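Local coordinates for DnaJ homolog dnj-2 (Caenorhabditis elegans, PDB 2QSA), which probably acts as an Hsp40-type co-chaperone of Hsp70 through the N-terminal J domain, the part of this membrane protein held here, at residues Pro8-Gly13 with Tyr93-Tyr98. Residues are numbered along the deposited sequence; the frame is centred on the assembly and turned at random.
Sequences PELYCG and YNYYQY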
ATOM      1  N   PRO A   8     -10.577  -6.506  -0.638  1.00 22.01           N
ATOM      2  CA  PRO A   8     -10.138  -6.051   0.699  1.00 21.79           C
ATOM      3  C   PRO A   8      -8.899  -6.785   1.249  1.00 21.75           C
ATOM      4  O   PRO A   8      -8.067  -6.184   1.941  1.00 22.21           O
ATOM      5  CB  PRO A   8     -11.387  -6.312   1.583  1.00 23.25           C
ATOM      6  CG  PRO A   8     -12.525  -6.143   0.617  1.00 23.09           C
ATOM      7  CD  PRO A   8     -12.040  -6.766  -0.685  1.00 22.74           C
ATOM      8  N   GLU A   9      -8.763  -8.079   0.956  1.00 21.69           N
ATOM      9  CA  GLU A   9      -7.657  -8.833   1.536  0.50 21.60           C
ATOM     10  C   GLU A   9      -6.329  -8.658   0.787  1.00 20.34           C
ATOM     11  O   GLU A   9      -5.292  -9.091   1.273  1.00 21.02           O
ATOM     12  CB  GLU A   9      -7.999 -10.313   1.698  0.50 22.20           C
ATOM     13  CG  GLU A   9      -8.374 -11.007   0.408  0.50 23.47           C
ATOM     14  CD  GLU A   9      -9.865 -10.989   0.135  0.50 23.35           C
ATOM     15  OE1 GLU A   9     -10.523  -9.949   0.359  0.50 22.18           O
ATOM     16  OE2 GLU A   9     -10.384 -12.027  -0.314  0.50 25.18           O
ATOM     17  N   LEU A  10      -6.345  -8.034  -0.391  1.00 19.11           N
ATOM     18  CA  LEU A  10      -5.077  -7.900  -1.153  0.60 17.60           C
ATOM     19  C   LEU A  10      -4.479  -6.495  -1.029  1.00 17.20           C
ATOM     20  O   LEU A  10      -5.201  -5.504  -1.028  1.00 16.50           O
ATOM     21  CB  LEU A  10      -5.277  -8.220  -2.647  0.60 18.17           C
ATOM     22  CG  LEU A  10      -5.916  -9.567  -3.023  0.60 16.43           C
ATOM     23  CD1 LEU A  10      -6.091  -9.655  -4.534  0.60 17.27           C
ATOM     24  CD2 LEU A  10      -5.091 -10.708  -2.520  0.60 17.56           C
ATOM     25  N   TYR A  11      -3.146  -6.435  -0.947  1.00 16.99           N
ATOM     26  CA  TYR A  11      -2.440  -5.147  -1.038  1.00 14.73           C
ATOM     27  C   TYR A  11      -3.014  -4.127  -0.039  1.00 16.13           C
ATOM     28  O   TYR A  11      -3.134  -4.453   1.157  1.00 15.81           O
ATOM     29  CB  TYR A  11      -2.509  -4.652  -2.496  1.00 15.77           C
ATOM     30  CG  TYR A  11      -1.844  -5.635  -3.451  1.00 14.02           C
ATOM     31  CD1 TYR A  11      -0.457  -5.852  -3.379  1.00 15.54           C
ATOM     32  CD2 TYR A  11      -2.585  -6.350  -4.414  1.00 13.27           C
ATOM     33  CE1 TYR A  11       0.193  -6.737  -4.255  1.00 13.19           C
ATOM     34  CE2 TYR A  11      -1.939  -7.251  -5.287  1.00 15.38           C
ATOM     35  CZ  TYR A  11      -0.571  -7.417  -5.213  1.00 13.35           C
ATOM     36  OH  TYR A  11       0.050  -8.289  -6.072  1.00 13.72           O
ATOM     37  N   CYS A  12      -3.334  -2.909  -0.508  1.00 15.25           N
ATOM     38  CA  CYS A  12      -3.860  -1.864   0.402  1.00 14.43           C
ATOM     39  C   CYS A  12      -5.396  -1.918   0.534  1.00 14.56           C
ATOM     40  O   CYS A  12      -6.018  -0.913   0.930  1.00 14.99           O
ATOM     41  CB  CYS A  12      -3.422  -0.457  -0.059  1.00 15.42           C
ATOM     42  SG  CYS A  12      -1.598  -0.338  -0.050  1.00 16.31           S
ATOM     43  N   GLY A  13      -5.977  -3.076   0.230  1.00 14.41           N
ATOM     44  CA  GLY A  13      -7.405  -3.303   0.442  1.00 14.93           C
ATOM     45  C   GLY A  13      -8.247  -2.459  -0.486  1.00 15.00           C
ATOM     46  O   GLY A  13      -8.016  -2.486  -1.715  1.00 15.93           O
ATOM     47  N   TYR A  93      -5.574 -15.348 -10.943  1.00 17.49           N
ATOM     48  CA  TYR A  93      -4.199 -14.987 -11.231  1.00 18.86           C
ATOM     49  C   TYR A  93      -3.704 -13.919 -10.206  1.00 18.38           C
ATOM     50  O   TYR A  93      -2.624 -14.029  -9.636  1.00 18.52           O
ATOM     51  CB  TYR A  93      -4.149 -14.436 -12.664  1.00 19.86           C
ATOM     52  CG  TYR A  93      -2.749 -14.013 -13.068  1.00 23.57           C
ATOM     53  CD1 TYR A  93      -1.785 -14.957 -13.418  1.00 26.59           C
ATOM     54  CD2 TYR A  93      -2.384 -12.661 -13.022  1.00 24.02           C
ATOM     55  CE1 TYR A  93      -0.486 -14.536 -13.765  1.00 30.19           C
ATOM     56  CE2 TYR A  93      -1.092 -12.245 -13.342  1.00 28.00           C
ATOM     57  CZ  TYR A  93      -0.163 -13.165 -13.708  1.00 27.16           C
ATOM     58  OH  TYR A  93       1.111 -12.678 -13.989  1.00 29.56           O
ATOM     59  N   ASN A  94      -4.495 -12.889  -9.974  1.00 18.43           N
ATOM     60  CA  ASN A  94      -4.063 -11.812  -9.059  1.00 18.17           C
ATOM     61  C   ASN A  94      -3.899 -12.296  -7.628  1.00 17.82           C
ATOM     62  O   ASN A  94      -2.902 -11.980  -6.942  1.00 17.97           O
ATOM     63  CB  ASN A  94      -5.062 -10.659  -9.101  1.00 18.41           C
ATOM     64  CG  ASN A  94      -5.040  -9.928 -10.442  1.00 18.64           C
ATOM     65  OD1 ASN A  94      -3.992  -9.847 -11.076  1.00 18.03           O
ATOM     66  ND2 ASN A  94      -6.188  -9.358 -10.841  1.00 18.15           N
ATOM     67  N   TYR A  95      -4.840 -13.114  -7.174  1.00 17.92           N
ATOM     68  CA  TYR A  95      -4.688 -13.708  -5.852  1.00 18.40           C
ATOM     69  C   TYR A  95      -3.458 -14.605  -5.773  1.00 18.42           C
ATOM     70  O   TYR A  95      -2.709 -14.546  -4.790  1.00 19.26           O
ATOM     71  CB  TYR A  95      -5.927 -14.528  -5.492  1.00 19.05           C
ATOM     72  CG  TYR A  95      -7.085 -13.735  -4.900  1.00 19.70           C
ATOM     73  CD1 TYR A  95      -7.715 -12.723  -5.622  1.00 21.71           C
ATOM     74  CD2 TYR A  95      -7.578 -14.049  -3.634  1.00 23.85           C
ATOM     75  CE1 TYR A  95      -8.805 -12.008  -5.070  1.00 19.52           C
ATOM     76  CE2 TYR A  95      -8.672 -13.344  -3.081  1.00 24.48           C
ATOM     77  CZ  TYR A  95      -9.279 -12.339  -3.827  1.00 23.48           C
ATOM     78  OH  TYR A  95     -10.354 -11.621  -3.306  1.00 25.20           O
ATOM     79  N   TYR A  96      -3.280 -15.471  -6.778  1.00 17.86           N
ATOM     80  CA  TYR A  96      -2.131 -16.369  -6.833  1.00 19.43           C
ATOM     81  C   TYR A  96      -0.799 -15.573  -6.772  1.00 20.33           C
ATOM     82  O   TYR A  96       0.114 -15.898  -5.980  1.00 21.34           O
ATOM     83  CB  TYR A  96      -2.200 -17.184  -8.141  1.00 19.65           C
ATOM     84  CG  TYR A  96      -1.004 -18.077  -8.344  1.00 20.34           C
ATOM     85  CD1 TYR A  96      -0.881 -19.272  -7.645  1.00 22.63           C
ATOM     86  CD2 TYR A  96       0.021 -17.696  -9.187  1.00 20.41           C
ATOM     87  CE1 TYR A  96       0.218 -20.088  -7.794  1.00 24.33           C
ATOM     88  CE2 TYR A  96       1.165 -18.502  -9.328  1.00 20.07           C
ATOM     89  CZ  TYR A  96       1.241 -19.693  -8.624  1.00 22.77           C
ATOM     90  OH  TYR A  96       2.348 -20.508  -8.747  1.00 22.76           O
ATOM     91  N   GLN A  97      -0.680 -14.528  -7.595  1.00 19.22           N
ATOM     92  CA  GLN A  97       0.580 -13.762  -7.619  1.00 21.06           C
ATOM     93  C   GLN A  97       0.837 -13.091  -6.269  1.00 21.73           C
ATOM     94  O   GLN A  97       1.975 -13.045  -5.822  1.00 23.40           O
ATOM     95  CB  GLN A  97       0.599 -12.700  -8.710  1.00 20.30           C
ATOM     96  CG  GLN A  97       0.455 -13.246 -10.176  1.00 22.98           C
ATOM     97  CD  GLN A  97       1.472 -14.313 -10.549  1.00 27.78           C
ATOM     98  OE1 GLN A  97       2.622 -14.300 -10.102  1.00 27.30           O
ATOM     99  NE2 GLN A  97       1.041 -15.246 -11.398  1.00 31.01           N
ATOM    100  N   TYR A  98      -0.222 -12.574  -5.647  1.00 21.11           N
ATOM    101  CA  TYR A  98      -0.095 -11.935  -4.323  1.00 22.03           C
ATOM    102  C   TYR A  98       0.417 -12.953  -3.293  1.00 22.75           C
ATOM    103  O   TYR A  98       1.442 -12.745  -2.607  1.00 20.88           O
ATOM    104  CB  TYR A  98      -1.441 -11.368  -3.891  1.00 21.45           C
ATOM    105  CG  TYR A  98      -1.444 -10.764  -2.494  1.00 19.77           C
ATOM    106  CD1 TYR A  98      -0.885  -9.507  -2.260  1.00 17.82           C
ATOM    107  CD2 TYR A  98      -2.026 -11.429  -1.427  1.00 21.46           C
ATOM    108  CE1 TYR A  98      -0.915  -8.927  -1.041  1.00 17.63           C
ATOM    109  CE2 TYR A  98      -2.028 -10.861  -0.146  1.00 20.68           C
ATOM    110  CZ  TYR A  98      -1.478  -9.603   0.022  1.00 21.08           C
ATOM    111  OH  TYR A  98      -1.468  -9.033   1.270  1.00 20.56           O
TER
HETATM  112  O   HOH W   1      -1.659  -9.692  -7.580  1.00 17.67           O
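Tyr98 makes the largest share of this contact. Its ring presents an edge to the face of Tyr11, a T-shaped pair with centroids 4.8 Å apart and planes at 71°. Tyr98 CD1 sits over the rim of that face, 3.6 Å from Tyr11 CE1. One face of the Tyr98 ring takes Leu10 CA in a CH-pi contact. Both methyls of Leu10 lie over one face of Tyr95, CD1 4.0 Å from the ring centroid; CD2 also packs on Tyr98 CD2 at 3.3 Å. Glu9 OE2, at the Tyr95 ring edge near its plane, accepts a weak hydrogen bond from Tyr95 OH (3.0 Å), carboxylate and ring nearly perpendicular. One water joins Tyr11 OH to Asn94 O, both at 2.7 Å.

Tyr98 CG is anti to its backbone N (chi1 176°), which carries the ring to the loop. A type II' turn, closed by Gly13 N to Leu10 O, shapes residues 10-13; disulfide Cys12-Cys17 ties it to helix 17-20. The Tyr11 ring is also edge-to-face with Tyr81 and meets Tyr84, both on helix 75-86. This aromatic cluster, tyrosines with one leucine, packs the J-domain's N-terminal loop onto helix 91-101 at the surface, beside helices 75-86 and 52-73.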